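Long-range contacts in cortical-lytic enzyme (Bacillus cereus, PDB 4S3J), which cleaves spore cortex peptidoglycan as an N-acetylglucosaminidase during germination, probably recognising muramic acid delta-lactam residues in partially degraded material: residues A[284-289]-A[296-301]; A[291-296]-A[327-332]; A[346-351]-A[380-385]; A[353-358]-A[370-375]. All coordinates share one frame; numbering follows the deposited sequence.

The four contacts lead from the catalytic barrel into the alpha+beta insertion that family 18 glycosidases can carry after the seventh barrel strand. Interaction 1 lies nearest the catalytic centre: the side chain of Tyr284 is about 7 Å from that of Glu220, the probable proton donor. Interaction 2, centred 11 Å from interaction 1, shares Ile296 and ties the same loop to the far end of strand 318-330. That strand pairs with strand 379-383 of interaction 3, whose neighbour, strand 367-373, belongs to interaction 4. Interactions 3 and 4 use successive parts of helix 345-354, with centres 9 Å apart. Asp328 joins the last three, binding His380 ND1 through OD1 and Tyr372 OH through OD2.

Interaction 1 (A[284-289]-A[296-301]); sequences YDWGWQ and ISPIGP
The carbonyl of Ile296 points into the turn of 284-289 and accepts a hydrogen bond from Trp286 N (2.9 Å to Ile296 O), which arrives in the carbonyl plane with an N-H...O angle of 145°. Packing is closest around the indole of Trp286. Its CG is anti to the carbonyl carbon (chi1 -83°), and two prolines share one ring face: Pro298 CG lies 4.0 Å from Trp286 CG and Pro301 CB 3.5 Å from Trp286 CZ2, while Pro298 CD touches Trp286 CB at 3.7 Å. Ile296 O sits at the edge of the same ring, 3.5 Å from Trp286 CE3. Gly287 O is also enclosed, 3.5 Å from Ile296 CG1, and has no polar partner. The other flank is looser. Tyr284 CB only approaches Ile296 CG2 at 4.2 Å before its ring leads away, and beyond Gly287 the chain diverges, leaving Trp288 exposed. The Tyr-Asp pair after the sixth barrel strand, 278-281, is a recurrent family 18 feature at the catalytic end of the barrel. Asp285 OD1 bonds Tyr325 OH and Ser297 OG bonds Asn323 OD1, both on strand 318-330, whereas Ile299, starting helix 299-312, packs against helix 387-400.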
loop_
_atom_site.group_PDB
_atom_site.type_symbol
_atom_site.label_atom_id
_atom_site.label_comp_id
_atom_site.label_asym_id
_atom_site.label_seq_id
_atom_site.Cartn_x
_atom_site.Cartn_y
_atom_site.Cartn_z
ATOM N N TYR A 284 -2.104 1.355 -8.397
ATOM C CA TYR A 284 -2.360 2.716 -7.957
ATOM C C TYR A 284 -2.043 3.670 -9.107
ATOM O O TYR A 284 -1.612 3.225 -10.166
ATOM C CB TYR A 284 -1.566 3.023 -6.689
ATOM C CG TYR A 284 -0.121 2.613 -6.704
ATOM C CD1 TYR A 284 0.795 3.334 -7.445
ATOM C CD2 TYR A 284 0.333 1.513 -5.989
ATOM C CE1 TYR A 284 2.126 2.989 -7.478
ATOM C CE2 TYR A 284 1.683 1.161 -6.012
ATOM C CZ TYR A 284 2.565 1.908 -6.762
ATOM O OH TYR A 284 3.898 1.591 -6.809
ATOM N N ASP A 285 -2.296 4.967 -8.902
ATOM C CA ASP A 285 -2.079 6.054 -9.883
ATOM C C ASP A 285 -3.042 6.046 -11.084
ATOM O O ASP A 285 -2.642 6.349 -12.212
ATOM C CB ASP A 285 -0.639 6.055 -10.399
ATOM C CG ASP A 285 0.344 6.500 -9.349
ATOM O OD1 ASP A 285 -0.086 7.141 -8.360
ATOM O OD2 ASP A 285 1.550 6.220 -9.517
ATOM N N TRP A 286 -4.309 5.726 -10.852
ATOM C CA TRP A 286 -5.358 6.113 -11.794
ATOM C C TRP A 286 -5.456 7.634 -11.745
ATOM O O TRP A 286 -5.219 8.314 -12.742
ATOM C CB TRP A 286 -6.693 5.452 -11.454
ATOM C CG TRP A 286 -6.820 4.045 -11.980
ATOM C CD1 TRP A 286 -7.425 3.659 -13.144
ATOM C CD2 TRP A 286 -6.321 2.842 -11.370
ATOM N NE1 TRP A 286 -7.336 2.300 -13.295
ATOM C CE2 TRP A 286 -6.667 1.772 -12.223
ATOM C CE3 TRP A 286 -5.627 2.567 -10.187
ATOM C CZ2 TRP A 286 -6.330 0.443 -11.936
ATOM C CZ3 TRP A 286 -5.303 1.239 -9.892
ATOM C CH2 TRP A 286 -5.653 0.199 -10.764
ATOM N N GLY A 287 -5.774 8.172 -10.567
ATOM C CA GLY A 287 -5.502 9.573 -10.278
ATOM C C GLY A 287 -4.020 9.714 -9.968
ATOM O O GLY A 287 -3.491 8.995 -9.112
ATOM N N TRP A 288 -3.340 10.618 -10.672
ATOM C CA TRP A 288 -1.897 10.765 -10.524
ATOM C C TRP A 288 -1.466 12.236 -10.651
ATOM O O TRP A 288 -2.264 13.102 -11.040
ATOM C CB TRP A 288 -1.167 9.865 -11.541
ATOM C CG TRP A 288 -1.247 10.325 -12.958
ATOM C CD1 TRP A 288 -2.341 10.292 -13.773
ATOM C CD2 TRP A 288 -0.183 10.899 -13.733
ATOM N NE1 TRP A 288 -2.025 10.812 -15.012
ATOM C CE2 TRP A 288 -0.710 11.192 -15.008
ATOM C CE3 TRP A 288 1.156 11.187 -13.471
ATOM C CZ2 TRP A 288 0.065 11.765 -16.020
ATOM C CZ3 TRP A 288 1.924 11.759 -14.483
ATOM C CH2 TRP A 288 1.373 12.041 -15.733
ATOM N N GLN A 289 -0.208 12.494 -10.291
ATOM C CA GLN A 289 0.329 13.832 -10.082
ATOM C C GLN A 289 0.164 14.733 -11.301
ATOM O O GLN A 289 -0.046 15.929 -11.171
ATOM C CB GLN A 289 1.802 13.711 -9.681
ATOM C CG GLN A 289 2.418 14.968 -9.105
ATOM C CD GLN A 289 3.657 14.669 -8.282
ATOM O OE1 GLN A 289 4.440 13.780 -8.633
ATOM N NE2 GLN A 289 3.837 15.393 -7.173
ATOM N N ILE A 296 -6.967 7.836 -6.363
ATOM C CA ILE A 296 -5.657 7.318 -6.771
ATOM C C ILE A 296 -5.734 5.818 -7.097
ATOM O O ILE A 296 -5.106 5.357 -8.055
ATOM C CB ILE A 296 -4.567 7.579 -5.679
ATOM C CG1 ILE A 296 -4.148 9.059 -5.625
ATOM C CG2 ILE A 296 -3.286 6.804 -5.963
ATOM C CD1 ILE A 296 -5.160 9.973 -5.136
ATOM N N SER A 297 -6.475 5.054 -6.302
ATOM C CA SER A 297 -6.584 3.609 -6.501
ATOM C C SER A 297 -8.028 3.120 -6.316
ATOM O O SER A 297 -8.356 2.407 -5.348
ATOM C CB SER A 297 -5.624 2.889 -5.550
ATOM O OG SER A 297 -5.847 3.260 -4.199
ATOM N N PRO A 298 -8.933 3.523 -7.231
ATOM C CA PRO A 298 -10.356 3.171 -7.130
ATOM C C PRO A 298 -10.532 1.652 -7.072
ATOM O O PRO A 298 -9.847 0.951 -7.809
ATOM C CB PRO A 298 -10.953 3.766 -8.406
ATOM C CG PRO A 298 -9.801 3.852 -9.347
ATOM C CD PRO A 298 -8.627 4.210 -8.496
ATOM N N ILE A 299 -11.407 1.158 -6.203
ATOM C CA ILE A 299 -11.403 -0.258 -5.865
ATOM C C ILE A 299 -11.929 -1.148 -6.997
ATOM O O ILE A 299 -11.520 -2.288 -7.115
ATOM C CB ILE A 299 -12.208 -0.482 -4.562
ATOM C CG1 ILE A 299 -11.846 -1.837 -3.953
ATOM C CG2 ILE A 299 -13.685 -0.323 -4.815
ATOM C CD1 ILE A 299 -12.257 -1.969 -2.495
ATOM N N GLY A 300 -12.820 -0.634 -7.836
ATOM C CA GLY A 300 -13.312 -1.403 -8.972
ATOM C C GLY A 300 -12.194 -1.792 -9.925
ATOM O O GLY A 300 -11.981 -2.978 -10.211
ATOM N N PRO A 301 -11.463 -0.791 -10.438
ATOM C CA PRO A 301 -10.333 -1.119 -11.312
ATOM C C PRO A 301 -9.266 -1.957 -10.617
ATOM O O PRO A 301 -8.670 -2.827 -11.258
ATOM C CB PRO A 301 -9.801 0.250 -11.714
ATOM C CG PRO A 301 -10.996 1.121 -11.672
ATOM C CD PRO A 301 -11.792 0.644 -10.495
#

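Interaction 2 (A[291-296]-A[327-332])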
loop_
_atom_site.group_PDB
_atom_site.type_symbol
_atom_site.label_atom_id
_atom_site.label_comp_id
_atom_site.label_asym_id
_atom_site.label_seq_id
_atom_site.Cartn_x
_atom_site.Cartn_y
_atom_site.Cartn_z
ATOM N N GLY A 291 -2.174 14.257 -13.823
ATOM C CA GLY A 291 -3.499 14.162 -14.404
ATOM C C GLY A 291 -4.548 14.947 -13.622
ATOM O O GLY A 291 -4.220 15.677 -12.699
ATOM N N PRO A 292 -5.816 14.826 -14.035
ATOM C CA PRO A 292 -6.887 15.534 -13.330
ATOM C C PRO A 292 -7.264 14.838 -12.016
ATOM O O PRO A 292 -6.955 13.669 -11.823
ATOM C CB PRO A 292 -8.046 15.495 -14.326
ATOM C CG PRO A 292 -7.803 14.250 -15.106
ATOM C CD PRO A 292 -6.310 14.123 -15.230
ATOM N N PRO A 293 -7.937 15.560 -11.126
ATOM C CA PRO A 293 -8.260 14.968 -9.820
ATOM C C PRO A 293 -9.254 13.816 -9.899
ATOM O O PRO A 293 -10.281 13.888 -10.591
ATOM C CB PRO A 293 -8.840 16.141 -9.038
ATOM C CG PRO A 293 -9.306 17.123 -10.095
ATOM C CD PRO A 293 -8.367 16.961 -11.233
ATOM N N MET A 294 -8.925 12.753 -9.170
ATOM C CA MET A 294 -9.777 11.574 -9.032
ATOM C C MET A 294 -9.095 10.610 -8.048
ATOM O O MET A 294 -7.928 10.805 -7.694
ATOM C CB MET A 294 -10.017 10.884 -10.378
ATOM C CG MET A 294 -8.775 10.327 -10.966
ATOM S SD MET A 294 -9.059 9.579 -12.605
ATOM C CE MET A 294 -9.552 11.021 -13.544
ATOM N N ALA A 295 -9.824 9.581 -7.616
ATOM C CA ALA A 295 -9.258 8.605 -6.684
ATOM C C ALA A 295 -7.952 8.006 -7.236
ATOM O O ALA A 295 -7.878 7.655 -8.415
ATOM C CB ALA A 295 -10.234 7.519 -6.402
ATOM N N ILE A 296 -6.967 7.836 -6.363
ATOM C CA ILE A 296 -5.657 7.318 -6.771
ATOM C C ILE A 296 -5.734 5.818 -7.097
ATOM O O ILE A 296 -5.106 5.357 -8.055
ATOM C CB ILE A 296 -4.567 7.579 -5.679
ATOM C CG1 ILE A 296 -4.148 9.059 -5.625
ATOM C CG2 ILE A 296 -3.286 6.804 -5.963
ATOM C CD1 ILE A 296 -5.160 9.973 -5.136
ATOM N N PHE A 327 -3.374 13.230 -3.312
ATOM C CA PHE A 327 -2.913 14.436 -4.010
ATOM C C PHE A 327 -3.866 15.596 -3.770
ATOM O O PHE A 327 -5.073 15.400 -3.593
ATOM C CB PHE A 327 -2.795 14.211 -5.516
ATOM C CG PHE A 327 -1.654 13.306 -5.916
ATOM C CD1 PHE A 327 -0.341 13.709 -5.758
ATOM C CD2 PHE A 327 -1.918 12.069 -6.438
ATOM C CE1 PHE A 327 0.716 12.866 -6.132
ATOM C CE2 PHE A 327 -0.884 11.218 -6.814
ATOM C CZ PHE A 327 0.437 11.626 -6.653
ATOM N N ASP A 328 -3.286 16.789 -3.776
ATOM C CA ASP A 328 -3.999 18.054 -3.710
ATOM C C ASP A 328 -3.798 18.717 -5.072
ATOM O O ASP A 328 -2.669 19.066 -5.426
ATOM C CB ASP A 328 -3.448 18.903 -2.556
ATOM C CG ASP A 328 -4.112 20.268 -2.440
ATOM O OD1 ASP A 328 -4.612 20.803 -3.455
ATOM O OD2 ASP A 328 -4.096 20.820 -1.324
ATOM N N TRP A 329 -4.860 18.791 -5.864
ATOM C CA TRP A 329 -4.869 19.423 -7.181
ATOM C C TRP A 329 -5.465 20.825 -7.133
ATOM O O TRP A 329 -6.510 21.018 -6.532
ATOM C CB TRP A 329 -5.714 18.612 -8.156
ATOM C CG TRP A 329 -5.206 17.288 -8.628
ATOM C CD1 TRP A 329 -4.471 17.065 -9.756
ATOM C CD2 TRP A 329 -5.459 15.993 -8.050
ATOM N NE1 TRP A 329 -4.224 15.722 -9.899
ATOM C CE2 TRP A 329 -4.824 15.038 -8.876
ATOM C CE3 TRP A 329 -6.157 15.547 -6.920
ATOM C CZ2 TRP A 329 -4.855 13.671 -8.608
ATOM C CZ3 TRP A 329 -6.188 14.171 -6.657
ATOM C CH2 TRP A 329 -5.552 13.257 -7.509
ATOM N N LYS A 330 -4.842 21.784 -7.802
ATOM C CA LYS A 330 -5.467 23.084 -8.036
ATOM C C LYS A 330 -6.348 23.005 -9.268
ATOM O O LYS A 330 -6.000 22.338 -10.246
ATOM C CB LYS A 330 -4.411 24.180 -8.200
ATOM C CG LYS A 330 -3.673 24.491 -6.916
ATOM C CD LYS A 330 -2.603 25.521 -7.171
ATOM C CE LYS A 330 -1.791 25.788 -5.943
ATOM N NZ LYS A 330 -0.693 26.744 -6.260
ATOM N N LEU A 331 -7.499 23.682 -9.215
ATOM C CA LEU A 331 -8.498 23.669 -10.291
ATOM C C LEU A 331 -8.550 25.034 -10.960
ATOM O O LEU A 331 -8.248 26.040 -10.330
ATOM C CB LEU A 331 -9.885 23.292 -9.734
ATOM C CG LEU A 331 -10.024 21.905 -9.102
ATOM C CD1 LEU A 331 -11.430 21.692 -8.521
ATOM C CD2 LEU A 331 -9.726 20.819 -10.090
ATOM N N PRO A 332 -8.937 25.076 -12.248
ATOM C CA PRO A 332 -9.302 23.928 -13.079
ATOM C C PRO A 332 -8.076 23.167 -13.566
ATOM O O PRO A 332 -6.999 23.768 -13.707
ATOM C CB PRO A 332 -10.047 24.575 -14.247
ATOM C CG PRO A 332 -9.382 25.919 -14.399
ATOM C CD PRO A 332 -9.075 26.354 -12.980
#
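Where the seventh barrel strand of the family 18 fold, 318-330, runs on into the insertion domain, the loop 291-296 that precedes helix 299-312 lies across its side chains. Trp329 is the centrepiece. With CG anti to the carbonyl carbon (chi1 -71°), its indole extends toward the loop and presents one face to Pro293. Pro293 CA stands 3.5 Å from the centroid of the six-membered ring, only 11° off the normal, which is a CH-pi contact over the middle of the face. Pro293 CB adds a second touch, 3.5 Å from Trp329 CE3, and Phe327 CB lies against the opposite face. At the far side of the proline, Pro293 CG meets Leu331 CD2 at 3.7 Å. Toward the barrel, Ile296 crosses Phe327 at about a right angle, its CG1 3.8 Å from Phe327 CD2. Trp329 NE1 gives a short but bent, weak hydrogen bond to Gly291 O (2.8 Å, N-H...O 120°), and Trp288 O takes a second weak bond from the same nitrogen. Trp329 CH2 approaches Met294 O at 3.4 Å. Because the alpha C-H of a proline is flanked by two electron-withdrawing amide groups, it probably suits the electron-rich indole face well; the shared, bent N-H bonds suggest that ring-face packing contributes much to fixing the indole.

Interaction 3 (A[346-351]-A[380-385]); sequences VAAVAL and HEVWFE
Phe384 starts from a CB that already lies 3.9 Å from Ala348 CB, the methyl over which its ring is laid. Its CG takes the crowded position between the backbone N and the carbonyl carbon (chi1 69°), which carries the ring over the helix. Phe384 CG is then 3.5 Å from Ala348 CB, and the next atom along, Phe384 CD2, is equally near. The methyl therefore sits above one face but displaced toward the CG-CD2 side, 3.6 Å from the ring centroid of Phe384 and 21° off the normal, in a CH-pi contact. Farther out, Phe384 CE2 comes within 4.2 Å of Val349 CG2. Helix 345-354 packs, with Ala348 at the interface, on strands 379-383 and 367-373 of the insertion domain and the far end of strand 318-330, antiparallel to 379-383. One step of the strand alternation back, Val382 faces the same way and straddles the helix residues: its CG1 is 4.3 Å from Ala348 CB, its CG2 4.4 Å from Leu351 CD1. Phe370 of the adjacent strand flanks both Val382 and Phe384. Trp383 points away, and its NE1 gives a nearly straight hydrogen bond to the anti lone pair of Glu381 OE2 (2.9 Å, 166°).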
loop_
_atom_site.group_PDB
_atom_site.type_symbol
_atom_site.label_atom_id
_atom_site.label_comp_id
_atom_site.label_asym_id
_atom_site.label_seq_id
_atom_site.Cartn_x
_atom_site.Cartn_y
_atom_site.Cartn_z
ATOM N N VAL A 346 -2.680 12.143 7.186
ATOM C CA VAL A 346 -2.743 13.146 8.260
ATOM C C VAL A 346 -2.737 14.551 7.666
ATOM O O VAL A 346 -3.498 15.426 8.108
ATOM C CB VAL A 346 -1.575 12.940 9.250
ATOM C CG1 VAL A 346 -1.456 14.085 10.229
ATOM C CG2 VAL A 346 -1.732 11.598 9.980
ATOM N N ALA A 347 -1.915 14.779 6.636
ATOM C CA ALA A 347 -1.833 16.112 6.031
ATOM C C ALA A 347 -3.104 16.476 5.285
ATOM O O ALA A 347 -3.514 17.642 5.244
ATOM C CB ALA A 347 -0.622 16.190 5.084
ATOM N N ALA A 348 -3.733 15.481 4.675
ATOM C CA ALA A 348 -4.985 15.691 3.964
ATOM C C ALA A 348 -6.054 16.162 4.949
ATOM O O ALA A 348 -6.740 17.154 4.716
ATOM C CB ALA A 348 -5.425 14.412 3.253
ATOM N N VAL A 349 -6.185 15.457 6.068
ATOM C CA VAL A 349 -7.162 15.866 7.086
ATOM C C VAL A 349 -6.820 17.274 7.565
ATOM O O VAL A 349 -7.703 18.099 7.794
ATOM C CB VAL A 349 -7.191 14.895 8.262
ATOM C CG1 VAL A 349 -8.144 15.395 9.369
ATOM C CG2 VAL A 349 -7.622 13.527 7.781
ATOM N N ALA A 350 -5.534 17.581 7.690
ATOM C CA ALA A 350 -5.133 18.904 8.165
ATOM C C ALA A 350 -5.557 20.020 7.203
ATOM O O ALA A 350 -5.873 21.137 7.640
ATOM C CB ALA A 350 -3.628 18.934 8.401
ATOM N N LEU A 351 -5.569 19.740 5.895
ATOM C CA LEU A 351 -6.068 20.707 4.924
ATOM C C LEU A 351 -7.568 20.963 5.093
ATOM O O LEU A 351 -8.036 22.103 5.037
ATOM C CB LEU A 351 -5.775 20.224 3.503
ATOM C CG LEU A 351 -4.305 20.287 3.094
ATOM C CD1 LEU A 351 -4.127 19.460 1.850
ATOM C CD2 LEU A 351 -3.815 21.726 2.842
ATOM N N HIS A 380 -9.117 24.000 -4.712
ATOM C CA HIS A 380 -8.357 22.748 -4.680
ATOM C C HIS A 380 -9.307 21.554 -4.560
ATOM O O HIS A 380 -10.388 21.665 -3.963
ATOM C CB HIS A 380 -7.407 22.710 -3.489
ATOM C CG HIS A 380 -6.321 23.747 -3.500
ATOM N ND1 HIS A 380 -4.981 23.420 -3.490
ATOM C CD2 HIS A 380 -6.377 25.099 -3.432
ATOM C CE1 HIS A 380 -4.255 24.513 -3.448
ATOM N NE2 HIS A 380 -5.078 25.559 -3.412
ATOM N N GLU A 381 -8.876 20.411 -5.086
ATOM C CA GLU A 381 -9.565 19.134 -4.879
ATOM C C GLU A 381 -8.555 18.121 -4.376
ATOM O O GLU A 381 -7.473 17.985 -4.954
ATOM C CB GLU A 381 -10.223 18.643 -6.171
ATOM C CG GLU A 381 -11.062 17.412 -6.004
ATOM C CD GLU A 381 -11.986 17.181 -7.158
ATOM O OE1 GLU A 381 -12.634 18.146 -7.624
ATOM O OE2 GLU A 381 -12.075 16.029 -7.605
ATOM N N VAL A 382 -8.917 17.418 -3.312
ATOM C CA VAL A 382 -8.055 16.446 -2.681
ATOM C C VAL A 382 -8.684 15.068 -2.675
ATOM O O VAL A 382 -9.834 14.923 -2.270
ATOM C CB VAL A 382 -7.745 16.850 -1.227
ATOM C CG1 VAL A 382 -6.837 15.834 -0.578
ATOM C CG2 VAL A 382 -7.142 18.246 -1.161
ATOM N N TRP A 383 -7.937 14.060 -3.139
ATOM C CA TRP A 383 -8.312 12.645 -3.001
ATOM C C TRP A 383 -7.207 11.978 -2.189
ATOM O O TRP A 383 -6.041 12.280 -2.408
ATOM C CB TRP A 383 -8.477 11.967 -4.369
ATOM C CG TRP A 383 -9.695 12.429 -5.088
ATOM C CD1 TRP A 383 -9.824 13.551 -5.854
ATOM C CD2 TRP A 383 -10.975 11.792 -5.086
ATOM N NE1 TRP A 383 -11.110 13.651 -6.335
ATOM C CE2 TRP A 383 -11.837 12.579 -5.893
ATOM C CE3 TRP A 383 -11.477 10.627 -4.493
ATOM C CZ2 TRP A 383 -13.183 12.256 -6.077
ATOM C CZ3 TRP A 383 -12.800 10.295 -4.709
ATOM C CH2 TRP A 383 -13.636 11.102 -5.493
ATOM N N PHE A 384 -7.562 11.125 -1.230
ATOM C CA PHE A 384 -6.535 10.556 -0.367
ATOM C C PHE A 384 -6.956 9.183 0.165
ATOM O O PHE A 384 -7.860 8.562 -0.400
ATOM C CB PHE A 384 -6.160 11.567 0.750
ATOM C CG PHE A 384 -7.210 11.820 1.782
ATOM C CD1 PHE A 384 -8.342 12.596 1.500
ATOM C CD2 PHE A 384 -7.029 11.344 3.068
ATOM C CE1 PHE A 384 -9.314 12.817 2.501
ATOM C CE2 PHE A 384 -8.002 11.553 4.060
ATOM C CZ PHE A 384 -9.116 12.319 3.784
ATOM N N GLU A 385 -6.252 8.687 1.180
ATOM C CA GLU A 385 -6.520 7.371 1.750
ATOM C C GLU A 385 -6.864 7.531 3.218
ATOM O O GLU A 385 -6.214 8.319 3.918
ATOM C CB GLU A 385 -5.310 6.462 1.609
ATOM C CG GLU A 385 -4.838 6.198 0.179
ATOM C CD GLU A 385 -5.801 5.305 -0.593
ATOM O OE1 GLU A 385 -6.470 4.441 0.033
ATOM O OE2 GLU A 385 -5.911 5.488 -1.820
#

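Interaction 4 (A[353-358]-A[370-375]); sequences RKYNVP and FNYFDE
Tyr355 and Tyr372 lie almost parallel in an offset stack, planes 11° apart and centroids 4.4 Å apart, with Tyr372 CE1 over one face of Tyr355 and 3.4 Å from Tyr355 CD2. Lys354 CG sits over the centre of the opposite Tyr355 face, so the ring is sandwiched. At its tip the carboxylate of Glu375 stands nearly upright to the ring (83°), and Tyr355 OH donates to Glu375 OE1 at 2.8 Å, meeting it from above the carboxylate plane. The extended Lys354 brings NZ to 3.6 Å from Glu375 OE2, a long salt bridge, and NZ also gives a weak hydrogen bond to Tyr355 OH. Tyr372 OH turns instead to Asp328. Farther back, Val357 meets Phe370 at about a right angle, Val357 CG2 to Phe370 CD2 3.8 Å, while one water bridges Tyr355 O and Phe373 N. The turn that carries Tyr355 and Val357 onto strand 367-373 is a Schellman motif ending helix 345-354, with Asn356, at positive phi, as its C-prime residue.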
loop_
_atom_site.group_PDB
_atom_site.type_symbol
_atom_site.label_atom_id
_atom_site.label_comp_id
_atom_site.label_asym_id
_atom_site.label_seq_id
_atom_site.Cartn_x
_atom_site.Cartn_y
_atom_site.Cartn_z
ATOM N N ARG A 353 -9.258 20.582 7.797
ATOM C CA ARG A 353 -9.384 21.343 9.044
ATOM C C ARG A 353 -9.077 22.839 8.829
ATOM O O ARG A 353 -9.825 23.740 9.245
ATOM C CB ARG A 353 -8.443 20.754 10.093
ATOM C CG ARG A 353 -8.485 21.455 11.449
ATOM C CD ARG A 353 -7.517 20.783 12.445
ATOM N NE ARG A 353 -7.921 19.412 12.739
ATOM C CZ ARG A 353 -7.334 18.295 12.344
ATOM N NH1 ARG A 353 -7.892 17.133 12.681
ATOM N NH2 ARG A 353 -6.207 18.312 11.660
ATOM N N LYS A 354 -7.962 23.108 8.169
ATOM C CA LYS A 354 -7.503 24.485 7.991
ATOM C C LYS A 354 -8.500 25.321 7.202
ATOM O O LYS A 354 -8.746 26.493 7.520
ATOM C CB LYS A 354 -6.147 24.505 7.283
ATOM C CG LYS A 354 -5.602 25.880 6.968
ATOM C CD LYS A 354 -4.210 25.762 6.441
ATOM C CE LYS A 354 -3.682 27.133 6.007
ATOM N NZ LYS A 354 -2.382 27.023 5.306
ATOM N N TYR A 355 -9.045 24.719 6.147
ATOM C CA TYR A 355 -9.920 25.435 5.220
ATOM C C TYR A 355 -11.422 25.193 5.483
ATOM O O TYR A 355 -12.286 25.555 4.666
ATOM C CB TYR A 355 -9.511 25.092 3.789
ATOM C CG TYR A 355 -8.128 25.640 3.487
ATOM C CD1 TYR A 355 -7.925 27.010 3.323
ATOM C CD2 TYR A 355 -7.017 24.806 3.367
ATOM C CE1 TYR A 355 -6.671 27.522 3.059
ATOM C CE2 TYR A 355 -5.765 25.312 3.107
ATOM C CZ TYR A 355 -5.595 26.675 2.954
ATOM O OH TYR A 355 -4.339 27.167 2.687
ATOM N N ASN A 356 -11.709 24.597 6.635
ATOM C CA ASN A 356 -13.055 24.432 7.163
ATOM C C ASN A 356 -14.060 23.762 6.236
ATOM O O ASN A 356 -15.199 24.246 6.075
ATOM C CB ASN A 356 -13.630 25.807 7.555
ATOM C CG ASN A 356 -12.746 26.552 8.542
ATOM O OD1 ASN A 356 -12.632 26.165 9.704
ATOM N ND2 ASN A 356 -12.119 27.628 8.081
ATOM N N VAL A 357 -13.688 22.610 5.701
ATOM C CA VAL A 357 -14.594 21.816 4.902
ATOM C C VAL A 357 -14.621 20.377 5.436
ATOM O O VAL A 357 -13.646 19.917 6.046
ATOM C CB VAL A 357 -14.171 21.847 3.412
ATOM C CG1 VAL A 357 -14.295 23.272 2.864
ATOM C CG2 VAL A 357 -12.771 21.313 3.245
ATOM N N PRO A 358 -15.754 19.691 5.259
ATOM C CA PRO A 358 -15.873 18.291 5.660
ATOM C C PRO A 358 -15.244 17.359 4.640
ATOM O O PRO A 358 -15.053 17.743 3.461
ATOM C CB PRO A 358 -17.382 18.063 5.721
ATOM C CG PRO A 358 -17.931 18.994 4.691
ATOM C CD PRO A 358 -17.034 20.212 4.725
ATOM N N PHE A 370 -12.320 15.885 -0.813
ATOM C CA PHE A 370 -12.949 17.160 -0.489
ATOM C C PHE A 370 -12.423 18.255 -1.399
ATOM O O PHE A 370 -11.417 18.070 -2.105
ATOM C CB PHE A 370 -12.742 17.561 0.984
ATOM C CG PHE A 370 -11.309 17.650 1.409
ATOM C CD1 PHE A 370 -10.642 16.523 1.893
ATOM C CD2 PHE A 370 -10.611 18.852 1.335
ATOM C CE1 PHE A 370 -9.325 16.588 2.272
ATOM C CE2 PHE A 370 -9.299 18.922 1.723
ATOM C CZ PHE A 370 -8.648 17.796 2.185
ATOM N N ASN A 371 -13.129 19.382 -1.407
ATOM C CA ASN A 371 -12.716 20.577 -2.151
ATOM C C ASN A 371 -12.674 21.769 -1.198
ATOM O O ASN A 371 -13.475 21.853 -0.244
ATOM C CB ASN A 371 -13.666 20.892 -3.303
ATOM C CG ASN A 371 -13.678 19.826 -4.381
ATOM O OD1 ASN A 371 -14.053 18.670 -4.130
ATOM N ND2 ASN A 371 -13.358 20.229 -5.607
ATOM N N TYR A 372 -11.769 22.708 -1.459
ATOM C CA TYR A 372 -11.656 23.902 -0.629
ATOM C C TYR A 372 -11.142 25.081 -1.446
ATOM O O TYR A 372 -10.637 24.886 -2.552
ATOM C CB TYR A 372 -10.736 23.638 0.566
ATOM C CG TYR A 372 -9.253 23.467 0.283
ATOM C CD1 TYR A 372 -8.393 24.562 0.270
ATOM C CD2 TYR A 372 -8.699 22.204 0.064
ATOM C CE1 TYR A 372 -7.015 24.408 0.034
ATOM C CE2 TYR A 372 -7.318 22.040 -0.171
ATOM C CZ TYR A 372 -6.483 23.153 -0.180
ATOM O OH TYR A 372 -5.111 23.017 -0.415
ATOM N N PHE A 373 -11.287 26.295 -0.906
ATOM C CA PHE A 373 -10.638 27.485 -1.469
ATOM C C PHE A 373 -9.503 27.938 -0.569
ATOM O O PHE A 373 -9.683 28.028 0.652
ATOM C CB PHE A 373 -11.621 28.648 -1.647
ATOM C CG PHE A 373 -12.571 28.466 -2.768
ATOM C CD1 PHE A 373 -12.176 28.711 -4.062
ATOM C CD2 PHE A 373 -13.878 28.075 -2.532
ATOM C CE1 PHE A 373 -13.049 28.525 -5.118
ATOM C CE2 PHE A 373 -14.750 27.884 -3.584
ATOM C CZ PHE A 373 -14.347 28.124 -4.867
ATOM N N ASP A 374 -8.339 28.231 -1.149
ATOM C CA ASP A 374 -7.250 28.758 -0.343
ATOM C C ASP A 374 -7.387 30.282 -0.189
ATOM O O ASP A 374 -8.348 30.891 -0.679
ATOM C CB ASP A 374 -5.864 28.359 -0.925
ATOM C CG ASP A 374 -5.572 28.940 -2.304
ATOM O OD1 ASP A 374 -6.131 29.991 -2.676
ATOM O OD2 ASP A 374 -4.743 28.322 -3.026
ATOM N N GLU A 375 -6.417 30.867 0.506
ATOM C CA GLU A 375 -6.426 32.288 0.854
ATOM C C GLU A 375 -6.370 33.194 -0.380
ATOM O O GLU A 375 -6.711 34.384 -0.313
ATOM C CB GLU A 375 -5.226 32.597 1.764
ATOM C CG GLU A 375 -5.169 31.803 3.071
ATOM C CD GLU A 375 -4.354 30.500 2.976
ATOM O OE1 GLU A 375 -4.334 29.834 1.911
ATOM O OE2 GLU A 375 -3.714 30.143 3.991
HETATM O O HOH W 1 -12.470 26.620 1.816
#